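Local coordinates for HNH nuclease domain-containing protein (Streptomyces coelicolor, PDB 5ZMO), which binds phosphorothioated DNA through its sulfur-binding domain, the part modelled here, and is a type IV restriction enzyme that probably cuts DNA through an HNH nuclease domain, at residues 12-16 and 83-87; 46-51 and 113-119; 57-61 and 70-74. The contacts are given in a common frame with arbitrary orientation. Residue numbers count along the deposited sequence, not the author numbering.

Interaction 1 (12-16 and 83-87); sequences RVGDV and RDDLW
One arginine and two waters make the polar links between residues 12-16, the end of a short helix running into a loop, and residues 83-87, the turn after helix 70-83. Arg12 to Gly14 keep helical angles (phi -59° to -70°), and Val16, extended at phi -75° and psi 111°, leads the chain out. The other segment closes a Schellman motif: Asp85, at phi 62° and psi 32°, is the C-prime residue, with Leu86 N bonded to Leu81 O and Asp85 N to Val82 O. CA atoms are 7.0 Å apart for both Arg12 with Leu86 and Val16 with Asp84. Arg12, chi1 m, chi2 t and chi3 m, donates from NH2 to Asp85 O at 2.9 Å and forms a salt bridge with Asp122. One water bridges Arg12 O (2.7 Å) and Asp84 O (2.8 Å); the second lies 2.5 Å from Asp84 OD1 and, weakly bound, 3.2 Å from Asp15 O. Leu86, chi1 m and chi2 t, packs its methyls against two valines: CD1 is 3.5 Å from Val16 CG2 and CD2 4.0 Å from Val13 CG2. Asp84 also pairs with Arg29 of helix 28-41. A guanidinium and two waters thus serve backbone carbonyls and the Asp84 carboxylate where a helix end meets a Schellman turn, with Leu86 supplying the apolar part.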
ATOM      1  N   ARG A  12      -8.518  10.849   1.699  1.00 25.38           N
ATOM      2  CA  ARG A  12      -7.180  10.484   2.256  1.00 25.63           C
ATOM      3  C   ARG A  12      -6.248   9.908   1.194  1.00 23.43           C
ATOM      4  O   ARG A  12      -5.082  10.251   1.134  1.00 24.20           O
ATOM      5  CB  ARG A  12      -7.320   9.643   3.511  1.00 23.47           C
ATOM      6  CG  ARG A  12      -7.728  10.491   4.739  1.00 28.17           C
ATOM      7  CD  ARG A  12      -7.932   9.765   6.035  1.00 27.06           C
ATOM      8  NE  ARG A  12      -9.261   9.080   6.053  1.00 27.74           N
ATOM      9  CZ  ARG A  12      -9.474   7.783   5.940  1.00 29.03           C
ATOM     10  NH1 ARG A  12     -10.744   7.297   6.010  1.00 28.24           N
ATOM     11  NH2 ARG A  12      -8.476   6.910   5.852  1.00 29.71           N
ATOM     12  N   VAL A  13      -6.758   9.014   0.369  1.00 23.41           N
ATOM     13  CA  VAL A  13      -6.003   8.445  -0.736  1.00 22.60           C
ATOM     14  C   VAL A  13      -5.596   9.541  -1.719  1.00 26.04           C
ATOM     15  O   VAL A  13      -4.458   9.590  -2.147  1.00 24.76           O
ATOM     16  CB  VAL A  13      -6.813   7.364  -1.485  1.00 24.93           C
ATOM     17  CG1 VAL A  13      -6.134   7.021  -2.820  1.00 27.21           C
ATOM     18  CG2 VAL A  13      -6.993   6.152  -0.593  1.00 23.68           C
ATOM     19  N   GLY A  14      -6.497  10.479  -2.034  1.00 25.79           N
ATOM     20  CA  GLY A  14      -6.165  11.573  -2.970  1.00 27.17           C
ATOM     21  C   GLY A  14      -5.161  12.601  -2.399  1.00 28.51           C
ATOM     22  O   GLY A  14      -4.492  13.295  -3.173  1.00 33.42           O
ATOM     23  N   ASP A  15      -5.069  12.702  -1.081  1.00 28.56           N
ATOM     24  CA  ASP A  15      -4.027  13.540  -0.413  1.00 34.21           C
ATOM     25  C   ASP A  15      -2.639  12.906  -0.396  1.00 32.87           C
ATOM     26  O   ASP A  15      -1.693  13.534   0.077  1.00 37.75           O
ATOM     27  CB  ASP A  15      -4.406  13.834   1.046  1.00 34.92           C
ATOM     28  CG  ASP A  15      -5.606  14.789   1.189  1.00 38.66           C
ATOM     29  OD1 ASP A  15      -6.030  15.430   0.199  1.00 39.25           O
ATOM     30  OD2 ASP A  15      -6.139  14.852   2.327  1.00 42.77           O
ATOM     31  N   VAL A  16      -2.504  11.653  -0.808  1.00 27.44           N
ATOM     32  CA  VAL A  16      -1.183  11.056  -0.972  1.00 30.08           C
ATOM     33  C   VAL A  16      -0.590  11.655  -2.254  1.00 33.00           C
ATOM     34  O   VAL A  16      -1.073  11.335  -3.372  1.00 29.39           O
ATOM     35  CB  VAL A  16      -1.207   9.513  -1.059  1.00 29.29           C
ATOM     36  CG1 VAL A  16       0.210   8.982  -1.345  1.00 32.47           C
ATOM     37  CG2 VAL A  16      -1.706   8.917   0.229  1.00 30.86           C
ATOM     38  N   ARG A  83       1.345   7.704   8.765  1.00 27.91           N
ATOM     39  CA  ARG A  83       1.282   9.190   8.770  1.00 33.13           C
ATOM     40  C   ARG A  83       0.221   9.798   7.852  1.00 33.60           C
ATOM     41  O   ARG A  83      -0.330  10.864   8.154  1.00 31.36           O
ATOM     42  CB  ARG A  83       2.655   9.835   8.471  1.00 37.41           C
ATOM     43  CG  ARG A  83       3.284  10.631   9.606  1.00 52.93           C
ATOM     44  CD  ARG A  83       4.229  11.747   9.125  1.00 60.83           C
ATOM     45  NE  ARG A  83       4.794  12.495  10.263  1.00 75.32           N
ATOM     46  CZ  ARG A  83       5.789  12.065  11.056  1.00 87.95           C
ATOM     47  NH1 ARG A  83       6.205  12.832  12.069  1.00 94.01           N
ATOM     48  NH2 ARG A  83       6.379  10.878  10.852  1.00 88.41           N
ATOM     49  N   ASP A  84      -0.099   9.121   6.734  1.00 26.55           N
ATOM     50  CA  ASP A  84      -1.164   9.544   5.843  1.00 28.27           C
ATOM     51  C   ASP A  84      -2.592   9.134   6.293  1.00 27.00           C
ATOM     52  O   ASP A  84      -3.536   9.360   5.531  1.00 23.87           O
ATOM     53  CB  ASP A  84      -0.947   8.943   4.440  1.00 28.83           C
ATOM     54  CG  ASP A  84       0.275   9.488   3.749  1.00 36.12           C
ATOM     55  OD1 ASP A  84       0.418  10.734   3.631  1.00 46.26           O
ATOM     56  OD2 ASP A  84       1.069   8.661   3.265  1.00 32.94           O
ATOM     57  N   ASP A  85      -2.731   8.600   7.492  1.00 30.10           N
ATOM     58  CA  ASP A  85      -4.015   8.192   8.097  1.00 28.85           C
ATOM     59  C   ASP A  85      -4.660   7.101   7.274  1.00 25.87           C
ATOM     60  O   ASP A  85      -5.888   7.035   7.240  1.00 25.25           O
ATOM     61  CB  ASP A  85      -4.999   9.374   8.266  1.00 33.83           C
ATOM     62  CG  ASP A  85      -4.424  10.490   9.132  1.00 44.86           C
ATOM     63  OD1 ASP A  85      -3.668  10.161  10.077  1.00 47.27           O
ATOM     64  OD2 ASP A  85      -4.704  11.681   8.857  1.00 51.27           O
ATOM     65  N   LEU A  86      -3.846   6.260   6.639  1.00 24.71           N
ATOM     66  CA  LEU A  86      -4.355   5.179   5.757  1.00 23.56           C
ATOM     67  C   LEU A  86      -3.939   3.796   6.173  1.00 23.80           C
ATOM     68  O   LEU A  86      -4.218   2.796   5.467  1.00 24.54           O
ATOM     69  CB  LEU A  86      -3.872   5.484   4.340  1.00 24.85           C
ATOM     70  CG  LEU A  86      -4.594   6.603   3.632  1.00 24.75           C
ATOM     71  CD1 LEU A  86      -3.814   7.111   2.418  1.00 25.41           C
ATOM     72  CD2 LEU A  86      -5.994   6.063   3.243  1.00 25.15           C
ATOM     73  N   TRP A  87      -3.264   3.679   7.305  1.00 23.17           N
ATOM     74  CA  TRP A  87      -2.568   2.446   7.624  1.00 23.04           C
ATOM     75  C   TRP A  87      -2.329   2.268   9.111  1.00 24.48           C
ATOM     76  O   TRP A  87      -2.171   3.261   9.808  1.00 26.61           O
ATOM     77  CB  TRP A  87      -1.273   2.411   6.835  1.00 22.86           C
ATOM     78  CG  TRP A  87      -0.583   1.135   6.623  1.00 21.80           C
ATOM     79  CD1 TRP A  87       0.627   0.775   7.180  1.00 23.48           C
ATOM     80  CD2 TRP A  87      -0.920   0.078   5.730  1.00 21.95           C
ATOM     81  NE1 TRP A  87       1.024  -0.429   6.726  1.00 23.58           N
ATOM     82  CE2 TRP A  87       0.128  -0.873   5.790  1.00 22.07           C
ATOM     83  CE3 TRP A  87      -1.994  -0.156   4.841  1.00 25.12           C
ATOM     84  CZ2 TRP A  87       0.122  -2.052   5.059  1.00 23.80           C
ATOM     85  CZ3 TRP A  87      -1.975  -1.299   4.077  1.00 24.71           C
ATOM     86  CH2 TRP A  87      -0.907  -2.248   4.177  1.00 25.14           C
TER
HETATM   87  O   HOH W   1      -3.691  11.076   3.262  1.00 31.15           O
HETATM   88  O   HOH W   2      -1.382  12.300   2.981  1.00 48.37           O

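Interaction 2 (46-51 and 113-119). With PO4 (phosphate ion), chain D.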
ATOM      1  N   ARG A  46      -7.498  -8.295   7.302  1.00 29.61           N
ATOM      2  CA  ARG A  46      -7.130  -6.853   7.260  1.00 26.15           C
ATOM      3  C   ARG A  46      -5.690  -6.579   7.682  1.00 28.92           C
ATOM      4  O   ARG A  46      -4.994  -5.792   7.018  1.00 26.59           O
ATOM      5  CB  ARG A  46      -8.043  -6.034   8.150  1.00 27.92           C
ATOM      6  CG  ARG A  46      -7.691  -4.567   8.287  1.00 27.15           C
ATOM      7  CD  ARG A  46      -8.770  -3.763   9.051  1.00 30.68           C
ATOM      8  NE  ARG A  46      -8.709  -4.109  10.467  1.00 33.04           N
ATOM      9  CZ  ARG A  46      -7.911  -3.541  11.382  1.00 28.70           C
ATOM     10  NH1 ARG A  46      -7.981  -3.978  12.648  1.00 33.99           N
ATOM     11  NH2 ARG A  46      -7.102  -2.521  11.129  1.00 29.85           N
ATOM     12  N   LEU A  47      -5.281  -7.176   8.801  1.00 28.76           N
ATOM     13  CA  LEU A  47      -3.894  -7.087   9.285  1.00 28.08           C
ATOM     14  C   LEU A  47      -3.132  -8.303   8.818  1.00 26.35           C
ATOM     15  O   LEU A  47      -3.574  -9.467   8.974  1.00 28.31           O
ATOM     16  CB  LEU A  47      -3.870  -6.943  10.806  1.00 29.05           C
ATOM     17  CG  LEU A  47      -4.597  -5.682  11.307  1.00 30.79           C
ATOM     18  CD1 LEU A  47      -4.560  -5.763  12.851  1.00 34.87           C
ATOM     19  CD2 LEU A  47      -4.003  -4.381  10.799  1.00 31.90           C
ATOM     20  N   GLN A  48      -1.998  -8.052   8.160  1.00 25.56           N
ATOM     21  CA  GLN A  48      -1.180  -9.114   7.612  1.00 26.25           C
ATOM     22  C   GLN A  48       0.230  -8.877   8.036  1.00 23.20           C
ATOM     23  O   GLN A  48       0.646  -7.738   8.083  1.00 24.84           O
ATOM     24  CB  GLN A  48      -1.290  -9.115   6.087  1.00 30.57           C
ATOM     25  CG  GLN A  48      -2.720  -9.422   5.614  1.00 30.55           C
ATOM     26  CD  GLN A  48      -2.783  -9.994   4.210  1.00 30.64           C
ATOM     27  OE1 GLN A  48      -2.436 -11.161   3.992  1.00 36.77           O
ATOM     28  NE2 GLN A  48      -3.282  -9.196   3.253  1.00 32.72           N
ATOM     29  N   PRO A  49       0.967  -9.946   8.342  1.00 24.09           N
ATOM     30  CA  PRO A  49       2.369  -9.719   8.767  1.00 24.25           C
ATOM     31  C   PRO A  49       3.275  -8.985   7.721  1.00 21.60           C
ATOM     32  O   PRO A  49       3.105  -9.133   6.507  1.00 22.57           O
ATOM     33  CB  PRO A  49       2.900 -11.127   9.004  1.00 27.65           C
ATOM     34  CG  PRO A  49       1.697 -12.070   9.075  1.00 29.20           C
ATOM     35  CD  PRO A  49       0.628 -11.390   8.273  1.00 28.47           C
ATOM     36  N   TRP A  50       4.239  -8.201   8.225  1.00 20.62           N
ATOM     37  CA  TRP A  50       5.298  -7.694   7.356  1.00 23.78           C
ATOM     38  C   TRP A  50       5.862  -8.720   6.366  1.00 22.93           C
ATOM     39  O   TRP A  50       6.000  -8.414   5.167  1.00 22.40           O
ATOM     40  CB  TRP A  50       6.426  -7.092   8.183  1.00 22.81           C
ATOM     41  CG  TRP A  50       7.705  -6.970   7.531  1.00 22.66           C
ATOM     42  CD1 TRP A  50       8.865  -7.697   7.783  1.00 22.43           C
ATOM     43  CD2 TRP A  50       8.021  -6.123   6.401  1.00 21.68           C
ATOM     44  NE1 TRP A  50       9.849  -7.319   6.936  1.00 22.30           N
ATOM     45  CE2 TRP A  50       9.382  -6.329   6.100  1.00 20.74           C
ATOM     46  CE3 TRP A  50       7.304  -5.147   5.696  1.00 22.82           C
ATOM     47  CZ2 TRP A  50      10.032  -5.648   5.072  1.00 21.96           C
ATOM     48  CZ3 TRP A  50       7.957  -4.478   4.607  1.00 22.61           C
ATOM     49  CH2 TRP A  50       9.308  -4.740   4.327  1.00 21.25           C
ATOM     50  N   SER A  51       6.220  -9.908   6.848  1.00 22.06           N
ATOM     51  CA  SER A  51       6.820 -10.906   6.002  1.00 24.43           C
ATOM     52  C   SER A  51       5.897 -11.303   4.826  1.00 25.73           C
ATOM     53  O   SER A  51       6.335 -11.351   3.640  1.00 25.49           O
ATOM     54  CB  SER A  51       7.264 -12.102   6.854  1.00 26.73           C
ATOM     55  OG  SER A  51       6.116 -12.690   7.481  1.00 25.03           O
ATOM     56  N   ASP A 113       8.327  -8.707  13.045  1.00 28.00           N
ATOM     57  CA  ASP A 113       7.338  -9.140  12.045  1.00 25.70           C
ATOM     58  C   ASP A 113       5.950  -8.637  12.400  1.00 24.80           C
ATOM     59  O   ASP A 113       5.023  -9.466  12.566  1.00 25.10           O
ATOM     60  CB  ASP A 113       7.326 -10.653  11.863  1.00 26.50           C
ATOM     61  CG  ASP A 113       6.735 -11.075  10.547  1.00 28.66           C
ATOM     62  OD1 ASP A 113       6.474 -10.169   9.720  1.00 28.85           O
ATOM     63  OD2 ASP A 113       6.561 -12.291  10.290  1.00 31.29           O
ATOM     64  N   PRO A 114       5.803  -7.321  12.587  1.00 24.85           N
ATOM     65  CA  PRO A 114       4.508  -6.725  12.949  1.00 25.85           C
ATOM     66  C   PRO A 114       3.456  -6.907  11.905  1.00 28.54           C
ATOM     67  O   PRO A 114       3.778  -6.909  10.704  1.00 25.47           O
ATOM     68  CB  PRO A 114       4.803  -5.259  13.046  1.00 26.07           C
ATOM     69  CG  PRO A 114       5.886  -5.058  12.062  1.00 26.95           C
ATOM     70  CD  PRO A 114       6.756  -6.261  12.224  1.00 26.01           C
ATOM     71  N   SER A 115       2.209  -7.075  12.353  1.00 27.47           N
ATOM     72  CA  SER A 115       1.109  -7.070  11.407  1.00 30.53           C
ATOM     73  C   SER A 115       0.646  -5.652  11.072  1.00 28.99           C
ATOM     74  O   SER A 115       0.818  -4.718  11.826  1.00 28.26           O
ATOM     75  CB  SER A 115      -0.014  -7.990  11.874  1.00 31.68           C
ATOM     76  OG  SER A 115       0.362  -9.325  11.641  1.00 31.03           O
ATOM     77  N   ALA A 116       0.123  -5.444   9.863  1.00 25.27           N
ATOM     78  CA  ALA A 116      -0.311  -4.161   9.491  1.00 24.54           C
ATOM     79  C   ALA A 116      -1.305  -4.278   8.373  1.00 23.97           C
ATOM     80  O   ALA A 116      -1.397  -5.334   7.740  1.00 24.05           O
ATOM     81  CB  ALA A 116       0.842  -3.308   9.001  1.00 27.50           C
ATOM     82  N   GLY A 117      -2.004  -3.163   8.179  1.00 24.75           N
ATOM     83  CA  GLY A 117      -2.928  -3.018   7.055  1.00 24.85           C
ATOM     84  C   GLY A 117      -3.825  -1.818   7.196  1.00 24.66           C
ATOM     85  O   GLY A 117      -3.538  -0.854   7.917  1.00 20.78           O
ATOM     86  N   LEU A 118      -4.896  -1.816   6.396  1.00 21.67           N
ATOM     87  CA  LEU A 118      -5.813  -0.674   6.357  1.00 23.28           C
ATOM     88  C   LEU A 118      -6.466  -0.495   7.754  1.00 23.89           C
ATOM     89  O   LEU A 118      -6.569  -1.441   8.523  1.00 23.17           O
ATOM     90  CB  LEU A 118      -6.928  -0.911   5.319  1.00 23.93           C
ATOM     91  CG  LEU A 118      -6.397  -0.972   3.879  1.00 24.79           C
ATOM     92  CD1 LEU A 118      -7.515  -1.465   2.968  1.00 27.18           C
ATOM     93  CD2 LEU A 118      -5.865   0.320   3.338  1.00 25.95           C
ATOM     94  N   ARG A 119      -6.867   0.726   8.029  1.00 23.55           N
ATOM     95  CA  ARG A 119      -7.778   1.014   9.156  1.00 26.63           C
ATOM     96  C   ARG A 119      -9.087   0.182   9.067  1.00 26.48           C
ATOM     97  O   ARG A 119      -9.539  -0.131   7.971  1.00 25.84           O
ATOM     98  CB  ARG A 119      -8.105   2.458   9.169  1.00 28.45           C
ATOM     99  CG  ARG A 119      -6.964   3.340   9.660  1.00 33.57           C
ATOM    100  CD  ARG A 119      -6.928   4.651   8.927  1.00 40.97           C
ATOM    101  NE  ARG A 119      -7.540   5.808   9.570  1.00 52.93           N
ATOM    102  CZ  ARG A 119      -8.809   6.208   9.459  1.00 55.81           C
ATOM    103  NH1 ARG A 119      -9.188   7.309  10.084  1.00 64.38           N
ATOM    104  NH2 ARG A 119      -9.721   5.523   8.782  1.00 51.40           N
TER
HETATM  105  P   PO4 D 301     -12.512  -6.479  10.677  1.00 65.13           P
HETATM  106  O1  PO4 D 301     -11.016  -6.547  11.016  1.00 50.19           O
HETATM  107  O2  PO4 D 301     -13.111  -5.849  11.934  1.00 53.10           O
HETATM  108  O3  PO4 D 301     -13.261  -7.809  10.289  1.00 40.97           O
HETATM  109  O4  PO4 D 301     -12.691  -5.497   9.546  1.00 56.96           O
HETATM  110  O   HOH W   3      -5.456  -4.145   4.985  1.00 29.95           O
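Asp113, with positive phi just after helix 106-112, sends its carboxylate to the start of helix 50-63: OD1 accepts from Ser51 N and OD2 from Ser51 OG, both at 2.9 Å. Pro114 O takes Trp50 N at 2.8 Å, and its CD lies 4.1 Å from Trp50 CB. Ser115 faces Pro49 as a non-hydrogen-bonded pair. Ala116 makes the hydrogen-bonded pair with Gln48: its O accepts from Gln48 N at 2.8 Å, its N donates to Gln48 O at 3.0 Å. Gly117 CA is 3.5 Å from Arg46 O, where a CB would clash. At Leu118 the strands part: a water links its N to Arg46 O, and Arg46 NH2 donates to Leu118 O at 2.9 Å; Arg46 NE weakly bonds a phosphate ion, probably from the crystallisation liquor. Arg119 points its CB away from 46-51, and its NH2 forms salt bridges with Asp121 and Asp122. Strand 115-117 also bonds to strand 88-89, so it is central in a three-stranded antiparallel sheet whose edge strand 47-49 leads into a helix.

Interaction 3 (57-61 and 70-74); sequences VAPLM and GVDGV
Here a helix-loop-helix pair packs almost at right angles: the axes of segments 57-61 and 70-74 cross at 103°, 7.8 Å apart at their closest. Both segments are helical, the first kinked: Pro59 has no N-H to give, and Leu60 N makes no bond to the turn before; Met61 N bonds Val57 O at 2.9 Å. The closest CA pair is Ala58 and Gly70, 4.1 Å. A CB on Gly70 would run into Ala58 O, so the bare CA allows this closeness. Val74, chi1 t, points toward the first helix, its CG1 4.0 Å from Val57 CG1; its CG2, less surely placed, is 3.6 Å from Ala58 N and 4.1 Å from Ala58 CB. Val57 is also t and packs on Val31 and Trp35 of helix 28-41. Val71, t again, points its CB away, yet its CG2 comes within 4.0 Å of Ala58 CB. Met61, chi1 -143°, chi2 44°, chi3 94°, lies along 70-74: CB is 4.0 Å from Gly70 CA, CG 4.3 Å from Gly73 C, CE 4.1 Å from Val74 CA. Otherwise apolar, the interface has one CA-H...O contact, Gly70 CA to Ala58 O, 3.5 Å, 154° at the hydrogen.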
ATOM      1  N   VAL A  57       4.329  -7.984  -2.101  1.00 21.39           N
ATOM      2  CA  VAL A  57       4.358  -6.686  -2.719  1.00 21.68           C
ATOM      3  C   VAL A  57       5.695  -6.372  -3.377  1.00 21.44           C
ATOM      4  O   VAL A  57       5.750  -5.642  -4.377  1.00 21.66           O
ATOM      5  CB  VAL A  57       3.919  -5.561  -1.744  1.00 21.53           C
ATOM      6  CG1 VAL A  57       3.959  -4.197  -2.448  1.00 22.78           C
ATOM      7  CG2 VAL A  57       2.522  -5.801  -1.273  1.00 23.87           C
ATOM      8  N   ALA A  58       6.759  -6.959  -2.875  1.00 20.31           N
ATOM      9  CA  ALA A  58       8.105  -6.687  -3.431  1.00 19.92           C
ATOM     10  C   ALA A  58       8.190  -6.885  -4.957  1.00 21.64           C
ATOM     11  O   ALA A  58       8.773  -6.042  -5.683  1.00 21.21           O
ATOM     12  CB  ALA A  58       9.208  -7.501  -2.699  1.00 20.88           C
ATOM     13  N   PRO A  59       7.702  -8.029  -5.465  1.00 21.37           N
ATOM     14  CA  PRO A  59       7.791  -8.182  -6.913  1.00 22.06           C
ATOM     15  C   PRO A  59       6.898  -7.241  -7.712  1.00 21.42           C
ATOM     16  O   PRO A  59       7.262  -6.907  -8.833  1.00 24.24           O
ATOM     17  CB  PRO A  59       7.227  -9.618  -7.184  1.00 22.59           C
ATOM     18  CG  PRO A  59       6.871 -10.195  -5.892  1.00 26.60           C
ATOM     19  CD  PRO A  59       7.155  -9.233  -4.776  1.00 22.93           C
ATOM     20  N   LEU A  60       5.780  -6.798  -7.140  1.00 21.87           N
ATOM     21  CA  LEU A  60       4.967  -5.719  -7.770  1.00 22.46           C
ATOM     22  C   LEU A  60       5.652  -4.355  -7.780  1.00 24.36           C
ATOM     23  O   LEU A  60       5.518  -3.569  -8.740  1.00 23.34           O
ATOM     24  CB  LEU A  60       3.596  -5.583  -7.133  1.00 24.62           C
ATOM     25  CG  LEU A  60       2.788  -6.836  -6.955  1.00 25.95           C
ATOM     26  CD1 LEU A  60       1.545  -6.595  -6.086  1.00 26.23           C
ATOM     27  CD2 LEU A  60       2.365  -7.393  -8.347  1.00 29.24           C
ATOM     28  N   MET A  61       6.339  -4.068  -6.693  1.00 22.23           N
ATOM     29  CA  MET A  61       7.189  -2.860  -6.551  1.00 25.90           C
ATOM     30  C   MET A  61       8.249  -2.837  -7.667  1.00 26.41           C
ATOM     31  O   MET A  61       8.503  -1.783  -8.321  1.00 25.52           O
ATOM     32  CB  MET A  61       7.868  -2.897  -5.177  1.00 27.82           C
ATOM     33  CG  MET A  61       8.081  -1.632  -4.393  1.00 37.57           C
ATOM     34  SD  MET A  61       6.712  -0.513  -4.345  1.00 31.23           S
ATOM     35  CE  MET A  61       5.794  -0.883  -2.861  1.00 30.92           C
ATOM     36  N   GLY A  70      12.744  -4.373  -4.476  1.00 22.25           N
ATOM     37  CA  GLY A  70      11.362  -4.350  -4.014  1.00 23.46           C
ATOM     38  C   GLY A  70      11.184  -4.531  -2.527  1.00 22.12           C
ATOM     39  O   GLY A  70      10.176  -4.007  -1.970  1.00 22.27           O
ATOM     40  N   VAL A  71      12.126  -5.243  -1.863  1.00 21.20           N
ATOM     41  CA  VAL A  71      12.019  -5.463  -0.435  1.00 21.29           C
ATOM     42  C   VAL A  71      12.345  -4.148   0.281  1.00 24.85           C
ATOM     43  O   VAL A  71      11.597  -3.615   1.133  1.00 22.27           O
ATOM     44  CB  VAL A  71      13.002  -6.574   0.002  1.00 23.39           C
ATOM     45  CG1 VAL A  71      13.058  -6.635   1.484  1.00 25.26           C
ATOM     46  CG2 VAL A  71      12.550  -7.910  -0.563  1.00 25.91           C
ATOM     47  N   ASP A  72      13.498  -3.633  -0.134  1.00 22.69           N
ATOM     48  CA  ASP A  72      13.942  -2.348   0.351  1.00 28.29           C
ATOM     49  C   ASP A  72      12.882  -1.290   0.072  1.00 24.68           C
ATOM     50  O   ASP A  72      12.716  -0.393   0.868  1.00 33.55           O
ATOM     51  CB  ASP A  72      15.274  -1.949  -0.306  1.00 31.25           C
ATOM     52  CG  ASP A  72      15.829  -0.631   0.254  1.00 35.07           C
ATOM     53  OD1 ASP A  72      16.056  -0.567   1.466  1.00 39.05           O
ATOM     54  OD2 ASP A  72      16.008   0.295  -0.558  1.00 36.42           O
ATOM     55  N   GLY A  73      12.204  -1.377  -1.046  1.00 25.29           N
ATOM     56  CA  GLY A  73      11.159  -0.533  -1.479  1.00 23.94           C
ATOM     57  C   GLY A  73       9.925  -0.576  -0.607  1.00 27.26           C
ATOM     58  O   GLY A  73       9.440   0.468  -0.164  1.00 23.49           O
ATOM     59  N   VAL A  74       9.368  -1.781  -0.392  1.00 24.95           N
ATOM     60  CA  VAL A  74       8.100  -1.945   0.375  1.00 26.27           C
ATOM     61  C   VAL A  74       8.140  -1.392   1.825  1.00 23.70           C
ATOM     62  O   VAL A  74       7.079  -0.957   2.357  1.00 22.33           O
ATOM     63  CB  VAL A  74       7.572  -3.406   0.569  1.00 30.77           C
ATOM     64  CG1 VAL A  74       6.072  -3.354   0.831  1.00 31.07           C
ATOM     65  CG2 VAL A  74       7.733  -4.321  -0.609  1.00 40.21           C
TER

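In the fold
From the N terminus, residues 12-16 wait until 83-87 to close interaction 1, tying the end of helix 9-14 to the turn after helix 70-83. Within that loop, segment 46-51 opens interaction 2, which closes at 113-119, so the two loops cross; it ties strand 47-49 and the start of helix 50-63 to strand 115-117, after helix 106-112. Interaction 3, 57-61 with 70-74, is a short closure inside both, joining helix 50-63 to helix 70-83. Interactions 1 and 2 touch at several points, the closest being Asp85 O to Arg119 CD, 3.1 Å; interactions 2 and 3 meet at Trp50. Interactions 1 and 3 sit on opposite sides of the chain's centre.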